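Local structure of cell divisionFtsK/SpoIIIE (Thermomonospora curvata, 4NH0) at residues Tyr969-Arg983 with Glu992-Ala1004. The protein is the EccC ATPase of the ESX type VII secretion system, which exports EsxA and EsxB, and might be its translocase subunit. Sequence-based numbering, arbitrary orientation.
Sequences YTPQQARLIFIDYSR and EHQIGYAASSTAA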
loop_
_atom_site.group_PDB
_atom_site.type_symbol
_atom_site.label_atom_id
_atom_site.label_comp_id
_atom_site.label_asym_id
_atom_site.label_seq_id
_atom_site.Cartn_x
_atom_site.Cartn_y
_atom_site.Cartn_z
ATOM N N TYR A 969 14.448 -53.438 -18.522
ATOM C CA TYR A 969 14.157 -54.866 -18.483
ATOM C C TYR A 969 14.822 -55.609 -19.637
ATOM O O TYR A 969 14.928 -55.085 -20.745
ATOM C CB TYR A 969 12.647 -55.117 -18.524
ATOM C CG TYR A 969 11.874 -54.563 -17.347
ATOM C CD1 TYR A 969 11.751 -55.287 -16.169
ATOM C CD2 TYR A 969 11.250 -53.328 -17.423
ATOM C CE1 TYR A 969 11.038 -54.788 -15.095
ATOM C CE2 TYR A 969 10.534 -52.820 -16.356
ATOM C CZ TYR A 969 10.432 -53.554 -15.196
ATOM O OH TYR A 969 9.720 -53.049 -14.133
ATOM N N THR A 970 15.270 -56.830 -19.369
ATOM C CA THR A 970 15.783 -57.705 -20.414
ATOM C C THR A 970 14.619 -58.492 -21.005
ATOM O O THR A 970 13.613 -58.698 -20.331
ATOM C CB THR A 970 16.858 -58.670 -19.874
ATOM O OG1 THR A 970 16.271 -59.564 -18.923
ATOM C CG2 THR A 970 17.986 -57.897 -19.210
ATOM N N PRO A 971 14.740 -58.925 -22.271
ATOM C CA PRO A 971 13.675 -59.694 -22.927
ATOM C C PRO A 971 13.270 -60.964 -22.177
ATOM O O PRO A 971 12.219 -61.533 -22.470
ATOM C CB PRO A 971 14.289 -60.041 -24.284
ATOM C CG PRO A 971 15.230 -58.926 -24.550
ATOM C CD PRO A 971 15.816 -58.570 -23.213
ATOM N N GLN A 972 14.090 -61.400 -21.227
ATOM C CA GLN A 972 13.749 -62.544 -20.393
ATOM C C GLN A 972 13.088 -62.078 -19.099
ATOM O O GLN A 972 12.638 -62.890 -18.292
ATOM C CB GLN A 972 14.991 -63.386 -20.082
ATOM C CG GLN A 972 15.677 -63.974 -21.306
ATOM C CD GLN A 972 16.569 -62.975 -22.014
ATOM O OE1 GLN A 972 17.137 -62.081 -21.388
ATOM N NE2 GLN A 972 16.695 -63.118 -23.329
ATOM N N GLN A 973 13.038 -60.763 -18.910
ATOM C CA GLN A 973 12.393 -60.171 -17.742
ATOM C C GLN A 973 11.025 -59.601 -18.099
ATOM O O GLN A 973 10.090 -59.661 -17.302
ATOM C CB GLN A 973 13.267 -59.070 -17.139
ATOM C CG GLN A 973 14.432 -59.569 -16.303
ATOM C CD GLN A 973 15.265 -58.435 -15.737
ATOM O OE1 GLN A 973 15.491 -57.425 -16.403
ATOM N NE2 GLN A 973 15.723 -58.595 -14.502
ATOM N N ALA A 974 10.917 -59.047 -19.303
ATOM C CA ALA A 974 9.675 -58.432 -19.753
ATOM C C ALA A 974 9.587 -58.404 -21.274
ATOM O O ALA A 974 10.554 -58.065 -21.953
ATOM C CB ALA A 974 9.550 -57.028 -19.195
ATOM N N ARG A 975 8.422 -58.762 -21.805
ATOM C CA ARG A 975 8.210 -58.766 -23.248
ATOM C C ARG A 975 7.046 -57.855 -23.624
ATOM O O ARG A 975 6.245 -57.478 -22.770
ATOM C CB ARG A 975 7.962 -60.189 -23.750
ATOM C CG ARG A 975 8.855 -61.231 -23.096
ATOM C CD ARG A 975 8.907 -62.516 -23.902
ATOM N NE ARG A 975 9.887 -62.440 -24.981
ATOM C CZ ARG A 975 11.097 -62.988 -24.929
ATOM N NH1 ARG A 975 11.478 -63.657 -23.851
ATOM N NH2 ARG A 975 11.925 -62.869 -25.957
ATOM N N LEU A 976 6.956 -57.506 -24.902
ATOM C CA LEU A 976 5.969 -56.533 -25.360
ATOM C C LEU A 976 5.051 -57.081 -26.445
ATOM O O LEU A 976 5.466 -57.881 -27.281
ATOM C CB LEU A 976 6.669 -55.280 -25.888
ATOM C CG LEU A 976 7.623 -54.541 -24.955
ATOM C CD1 LEU A 976 8.374 -53.476 -25.726
ATOM C CD2 LEU A 976 6.865 -53.918 -23.805
ATOM N N ILE A 977 3.798 -56.639 -26.420
ATOM C CA ILE A 977 2.851 -56.904 -27.497
ATOM C C ILE A 977 2.071 -55.631 -27.797
ATOM O O ILE A 977 1.475 -55.034 -26.901
ATOM C CB ILE A 977 1.879 -58.041 -27.148
ATOM C CG1 ILE A 977 2.633 -59.362 -27.011
ATOM C CG2 ILE A 977 0.808 -58.167 -28.217
ATOM C CD1 ILE A 977 1.750 -60.541 -26.722
ATOM N N PHE A 978 2.077 -55.216 -29.058
ATOM C CA PHE A 978 1.499 -53.934 -29.437
ATOM C C PHE A 978 0.184 -54.070 -30.193
ATOM O O PHE A 978 0.021 -54.958 -31.028
ATOM C CB PHE A 978 2.491 -53.140 -30.292
ATOM C CG PHE A 978 3.752 -52.768 -29.570
ATOM C CD1 PHE A 978 4.807 -53.661 -29.484
ATOM C CD2 PHE A 978 3.885 -51.524 -28.980
ATOM C CE1 PHE A 978 5.968 -53.319 -28.822
ATOM C CE2 PHE A 978 5.045 -51.177 -28.317
ATOM C CZ PHE A 978 6.087 -52.076 -28.237
ATOM N N ILE A 979 -0.753 -53.180 -29.887
ATOM C CA ILE A 979 -1.976 -53.043 -30.666
ATOM C C ILE A 979 -2.044 -51.620 -31.200
ATOM O O ILE A 979 -2.552 -50.716 -30.537
ATOM C CB ILE A 979 -3.232 -53.356 -29.837
ATOM C CG1 ILE A 979 -3.133 -54.757 -29.236
ATOM C CG2 ILE A 979 -4.481 -53.243 -30.700
ATOM C CD1 ILE A 979 -4.359 -55.173 -28.469
ATOM N N ASP A 980 -1.515 -51.426 -32.401
ATOM C CA ASP A 980 -1.391 -50.092 -32.966
ATOM C C ASP A 980 -1.990 -50.029 -34.365
ATOM O O ASP A 980 -1.282 -50.170 -35.361
ATOM C CB ASP A 980 0.079 -49.673 -32.992
ATOM C CG ASP A 980 0.266 -48.227 -33.390
ATOM O OD1 ASP A 980 -0.714 -47.457 -33.323
ATOM O OD2 ASP A 980 1.397 -47.858 -33.769
ATOM N N TYR A 981 -3.301 -49.817 -34.427
ATOM C CA TYR A 981 -4.021 -49.744 -35.693
ATOM C C TYR A 981 -3.491 -48.632 -36.590
ATOM O O TYR A 981 -3.392 -48.795 -37.805
ATOM C CB TYR A 981 -5.516 -49.532 -35.448
ATOM C CG TYR A 981 -6.248 -50.757 -34.949
ATOM C CD1 TYR A 981 -5.682 -52.020 -35.050
ATOM C CD2 TYR A 981 -7.511 -50.650 -34.385
ATOM C CE1 TYR A 981 -6.351 -53.141 -34.599
ATOM C CE2 TYR A 981 -8.188 -51.763 -33.931
ATOM C CZ TYR A 981 -7.604 -53.006 -34.039
ATOM O OH TYR A 981 -8.276 -54.117 -33.588
ATOM N N SER A 982 -3.152 -47.500 -35.983
ATOM C CA SER A 982 -2.658 -46.352 -36.729
ATOM C C SER A 982 -1.190 -46.522 -37.093
ATOM O O SER A 982 -0.641 -45.734 -37.864
ATOM C CB SER A 982 -2.852 -45.068 -35.924
ATOM O OG SER A 982 -4.221 -44.849 -35.635
ATOM N N ARG A 983 -0.571 -47.561 -36.539
ATOM C CA ARG A 983 0.851 -47.832 -36.733
ATOM C C ARG A 983 1.680 -46.592 -36.409
ATOM O O ARG A 983 2.268 -45.970 -37.292
ATOM C CB ARG A 983 1.122 -48.316 -38.159
ATOM C CG ARG A 983 0.059 -49.264 -38.694
ATOM C CD ARG A 983 0.554 -50.081 -39.877
ATOM N NE ARG A 983 1.729 -49.500 -40.518
ATOM C CZ ARG A 983 2.791 -50.203 -40.897
ATOM N NH1 ARG A 983 2.824 -51.514 -40.700
ATOM N NH2 ARG A 983 3.821 -49.598 -41.476
ATOM N N GLU A 992 13.996 -57.021 -29.186
ATOM C CA GLU A 992 13.811 -58.454 -28.999
ATOM C C GLU A 992 12.626 -58.725 -28.076
ATOM O O GLU A 992 12.040 -59.808 -28.101
ATOM C CB GLU A 992 15.087 -59.089 -28.439
ATOM C CG GLU A 992 15.028 -60.602 -28.288
ATOM C CD GLU A 992 16.328 -61.189 -27.775
ATOM O OE1 GLU A 992 17.382 -60.541 -27.943
ATOM O OE2 GLU A 992 16.294 -62.298 -27.201
ATOM N N HIS A 993 12.273 -57.728 -27.268
ATOM C CA HIS A 993 11.127 -57.833 -26.370
ATOM C C HIS A 993 9.842 -58.051 -27.161
ATOM O O HIS A 993 8.897 -58.669 -26.672
ATOM C CB HIS A 993 10.996 -56.577 -25.507
ATOM C CG HIS A 993 12.270 -56.160 -24.842
ATOM N ND1 HIS A 993 13.201 -55.354 -25.460
ATOM C CD2 HIS A 993 12.763 -56.430 -23.611
ATOM C CE1 HIS A 993 14.216 -55.148 -24.639
ATOM N NE2 HIS A 993 13.975 -55.790 -23.511
ATOM N N GLN A 994 9.824 -57.526 -28.383
ATOM C CA GLN A 994 8.694 -57.661 -29.294
ATOM C C GLN A 994 8.240 -59.108 -29.447
ATOM O O GLN A 994 9.045 -59.998 -29.716
ATOM C CB GLN A 994 9.060 -57.086 -30.665
ATOM C CG GLN A 994 8.203 -57.594 -31.809
ATOM C CD GLN A 994 6.806 -57.022 -31.783
ATOM O OE1 GLN A 994 5.848 -57.677 -32.192
ATOM N NE2 GLN A 994 6.680 -55.790 -31.307
ATOM N N ILE A 995 6.944 -59.334 -29.263
ATOM C CA ILE A 995 6.367 -60.663 -29.414
ATOM C C ILE A 995 5.287 -60.659 -30.487
ATOM O O ILE A 995 5.315 -61.467 -31.415
ATOM C CB ILE A 995 5.769 -61.173 -28.092
ATOM C CG1 ILE A 995 6.883 -61.468 -27.088
ATOM C CG2 ILE A 995 4.940 -62.423 -28.329
ATOM C CD1 ILE A 995 7.860 -62.514 -27.565
ATOM N N GLY A 996 4.337 -59.740 -30.357
ATOM C CA GLY A 996 3.248 -59.636 -31.308
ATOM C C GLY A 996 2.908 -58.201 -31.652
ATOM O O GLY A 996 2.787 -57.352 -30.770
ATOM N N TYR A 997 2.761 -57.930 -32.943
ATOM C CA TYR A 997 2.382 -56.604 -33.411
ATOM C C TYR A 997 1.147 -56.705 -34.296
ATOM O O TYR A 997 1.143 -57.434 -35.287
ATOM C CB TYR A 997 3.535 -55.948 -34.171
ATOM C CG TYR A 997 3.290 -54.500 -34.530
ATOM C CD1 TYR A 997 2.767 -54.150 -35.768
ATOM C CD2 TYR A 997 3.582 -53.485 -33.632
ATOM C CE1 TYR A 997 2.541 -52.828 -36.098
ATOM C CE2 TYR A 997 3.359 -52.161 -33.953
ATOM C CZ TYR A 997 2.840 -51.839 -35.187
ATOM O OH TYR A 997 2.616 -50.521 -35.511
ATOM N N ALA A 998 0.097 -55.974 -33.932
ATOM C CA ALA A 998 -1.171 -56.062 -34.643
ATOM C C ALA A 998 -1.610 -54.714 -35.203
ATOM O O ALA A 998 -1.698 -53.727 -34.474
ATOM C CB ALA A 998 -2.244 -56.622 -33.728
ATOM N N ALA A 999 -1.891 -54.686 -36.501
ATOM C CA ALA A 999 -2.370 -53.476 -37.158
ATOM C C ALA A 999 -3.785 -53.678 -37.689
ATOM O O ALA A 999 -4.328 -52.815 -38.378
ATOM C CB ALA A 999 -1.432 -53.076 -38.284
ATOM N N SER A 1000 -4.375 -54.824 -37.362
ATOM C CA SER A 1000 -5.725 -55.151 -37.807
ATOM C C SER A 1000 -6.516 -55.836 -36.699
ATOM O O SER A 1000 -5.938 -56.375 -35.757
ATOM C CB SER A 1000 -5.680 -56.042 -39.048
ATOM O OG SER A 1000 -5.035 -57.272 -38.768
ATOM N N SER A 1001 -7.839 -55.815 -36.825
ATOM C CA SER A 1001 -8.720 -56.417 -35.830
ATOM C C SER A 1001 -8.527 -57.926 -35.744
ATOM O O SER A 1001 -8.633 -58.514 -34.668
ATOM C CB SER A 1001 -10.182 -56.097 -36.150
ATOM O OG SER A 1001 -11.057 -56.741 -35.241
ATOM N N THR A 1002 -8.243 -58.547 -36.883
ATOM C CA THR A 1002 -8.041 -59.990 -36.941
ATOM C C THR A 1002 -6.755 -60.393 -36.230
ATOM O O THR A 1002 -6.756 -61.290 -35.387
ATOM C CB THR A 1002 -7.994 -60.494 -38.392
ATOM O OG1 THR A 1002 -9.195 -60.111 -39.073
ATOM C CG2 THR A 1002 -7.856 -62.008 -38.426
ATOM N N ALA A 1003 -5.661 -59.723 -36.577
ATOM C CA ALA A 1003 -4.366 -59.998 -35.966
ATOM C C ALA A 1003 -4.387 -59.675 -34.477
ATOM O O ALA A 1003 -3.666 -60.287 -33.689
ATOM C CB ALA A 1003 -3.273 -59.208 -36.665
ATOM N N ALA A 1004 -5.221 -58.712 -34.098
ATOM C CA ALA A 1004 -5.348 -58.309 -32.704
ATOM C C ALA A 1004 -5.966 -59.418 -31.861
ATOM O O ALA A 1004 -5.343 -59.914 -30.923
ATOM C CB ALA A 1004 -6.176 -57.041 -32.594
#
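H993 fills the hollow formed where 969-974 turns into the strand. Its CG stands beside the backbone N (chi1 -49°), and the ring swings in under the turn. P971 CG sits over one ring face, 3.7 Å from the ring centroid, in a CH-pi contact. A974 O lies at the edge, in the ring plane, 3.2 Å from CD2. NE2 donates to Y969 O at 3.0 Å; that oxygen lies somewhat out of the ring plane. ND1 bonds T991 OG1. With an alanine in place of H993, Y969 O would probably lose this donor and a gap would open beneath P971.

Strands 974-980 and 994-998 then run parallel, 13° apart. L976 N to H993 O and I995 N to L976 O begin the ladder; F978 and D980 bond to G996 O and A998 O, and A998 N bonds to F978 O. I977 CG2 lies on the backbone of G996, 3.3 Å from its O. I995 lies against the R975 chain, its CD1 3.3 Å from NE.

On the L976 face, F978 CB rests on Y997 CD2 at 3.5 Å. The Q994 amide, turned 14° from the F978 ring plane, brings NE2 near CD1. With CG anti to the backbone N, the Y997 side chain passes F978 CB and its OH ends beside D980 CB and R983 CA. D980 OD2 accepts from L985 N. At the far end the Y981 ring lies along A999 and S1000, and its OH meets S1001 CA and A1004 CB. S1000 N-caps the helix through a weak bond from A1003 N.

Strand 974-980 thus lies between 994-998 and 1039-1045 in the parallel part of the mixed sheet of the third FtsK domain. Helix 954-968 packs on L976 and F978; helix 1001-1017 packs on I977 and A998.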